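Local coordinates for fructokinase (Xylella fastidiosa Temecula1, PDB 3LJS), which phosphorylates fructose, probably with ATP as phosphate donor, as a member of the PfkB family of carbohydrate kinases, at the interface of chains A and B. Numbering follows the deposited sequence. Chains: chain A/B, Fructokinase.

The interface of chains A and B. Residues chain A 28-31; chain B 31-33.
The ring of A:Phe31 meets B:Gln33 edge-on: CE2 and CZ point at one face of the side-chain amide, the two planes standing 61° apart. CE2 lies 3.8 Å from B:Gln33 CB and the same distance from the amide oxygen OE1. A neighbouring ring edge, at CD2, faces the carbonyl oxygen of B:Phe31, while one face of the ring is partly covered from within its own chain by CG and CD of A:Arg29.

This contact illustrates how a PfkB (ribokinase-family) kinase can pair through the strands of its lid. Strand 30-36 of each chain lies antiparallel to its copy, in a two-fold pairing that probably belongs to a lid-to-lid dimer. At the two-fold axis A:Phe31 and B:Phe31 exchange reciprocal hydrogen bonds, A:Phe31 N to B:Phe31 O and B:Phe31 N to A:Phe31 O, both 2.8 Å. One step outward, B:Gln33 N donates to A:Arg29 O at 2.9 Å in a nearly straight bond (176° at the hydrogen).

With CG roughly anti to the backbone N (chi1 152°) and an extended chain beyond, B:Gln33 carries its amide past A:Arg29, whose CB sits over the same amide face that A:Phe31 approaches. NE2 reaches a water 3.0 Å away; that water also joins A:Arg29 N, at 2.8 Å, to B:Gln33 O, helping to fix the rotation of the amide and extending the pairing beyond the direct backbone bonds.

B:Leu32 projects towards the other side of the pairing, where its methyls divide the work: CD2 packs on A:Ala30 CB at 3.7 Å, and CD1 touches CG of the A:Pro28 ring.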
loop_
_atom_site.group_PDB
_atom_site.type_symbol
_atom_site.label_atom_id
_atom_site.label_comp_id
_atom_site.label_asym_id
_atom_site.label_seq_id
_atom_site.Cartn_x
_atom_site.Cartn_y
_atom_site.Cartn_z
ATOM N N PRO A 28 12.603 -13.568 4.151
ATOM C CA PRO A 28 11.481 -12.667 3.880
ATOM C C PRO A 28 11.043 -12.709 2.419
ATOM O O PRO A 28 11.872 -12.651 1.511
ATOM C CB PRO A 28 12.032 -11.302 4.287
ATOM C CG PRO A 28 13.503 -11.438 4.029
ATOM C CD PRO A 28 13.798 -12.815 4.569
ATOM N N ARG A 29 9.738 -12.826 2.201
ATOM C CA ARG A 29 9.196 -12.863 0.850
ATOM C C ARG A 29 9.488 -11.545 0.141
ATOM O O ARG A 29 9.440 -10.481 0.755
ATOM C CB ARG A 29 7.686 -13.108 0.894
ATOM C CG ARG A 29 6.999 -12.953 -0.450
ATOM C CD ARG A 29 5.621 -13.581 -0.438
ATOM N NE ARG A 29 5.704 -15.019 -0.206
ATOM C CZ ARG A 29 4.679 -15.856 -0.321
ATOM N NH1 ARG A 29 3.483 -15.397 -0.665
ATOM N NH2 ARG A 29 4.852 -17.153 -0.094
ATOM N N ALA A 30 9.799 -11.619 -1.148
ATOM C CA ALA A 30 10.100 -10.424 -1.922
ATOM C C ALA A 30 8.976 -10.062 -2.883
ATOM O O ALA A 30 8.264 -10.927 -3.389
ATOM C CB ALA A 30 11.394 -10.616 -2.696
ATOM N N PHE A 31 8.828 -8.767 -3.125
ATOM C CA PHE A 31 7.814 -8.251 -4.032
ATOM C C PHE A 31 8.551 -7.392 -5.048
ATOM O O PHE A 31 9.371 -6.555 -4.672
ATOM C CB PHE A 31 6.797 -7.401 -3.263
ATOM C CG PHE A 31 5.876 -8.204 -2.383
ATOM C CD1 PHE A 31 4.633 -8.617 -2.848
ATOM C CD2 PHE A 31 6.263 -8.568 -1.100
ATOM C CE1 PHE A 31 3.783 -9.387 -2.048
ATOM C CE2 PHE A 31 5.424 -9.339 -0.294
ATOM C CZ PHE A 31 4.180 -9.748 -0.771
ATOM N N PHE B 31 11.320 -5.495 -3.012
ATOM C CA PHE B 31 10.959 -5.053 -1.669
ATOM C C PHE B 31 10.755 -6.289 -0.801
ATOM O O PHE B 31 10.061 -7.223 -1.203
ATOM C CB PHE B 31 9.663 -4.237 -1.709
ATOM C CG PHE B 31 9.825 -2.863 -2.292
ATOM C CD1 PHE B 31 9.981 -1.757 -1.465
ATOM C CD2 PHE B 31 9.821 -2.673 -3.671
ATOM C CE1 PHE B 31 10.130 -0.481 -2.000
ATOM C CE2 PHE B 31 9.971 -1.398 -4.218
ATOM C CZ PHE B 31 10.124 -0.302 -3.382
ATOM N N LEU B 32 11.360 -6.294 0.384
ATOM C CA LEU B 32 11.235 -7.431 1.295
ATOM C C LEU B 32 10.199 -7.189 2.389
ATOM O O LEU B 32 10.221 -6.166 3.070
ATOM C CB LEU B 32 12.586 -7.745 1.939
ATOM C CG LEU B 32 13.727 -8.097 0.981
ATOM C CD1 LEU B 32 14.975 -8.416 1.794
ATOM C CD2 LEU B 32 13.331 -9.284 0.110
ATOM N N GLN B 33 9.307 -8.156 2.554
ATOM C CA GLN B 33 8.239 -8.088 3.546
ATOM C C GLN B 33 8.710 -8.478 4.947
ATOM O O GLN B 33 9.262 -9.560 5.146
ATOM C CB GLN B 33 7.094 -8.999 3.101
ATOM C CG GLN B 33 6.250 -9.572 4.219
ATOM C CD GLN B 33 5.151 -10.469 3.700
ATOM O OE1 GLN B 33 4.117 -9.996 3.239
ATOM N NE2 GLN B 33 5.374 -11.776 3.759
HETATM O O HOH W 1 8.148 -12.446 4.527
#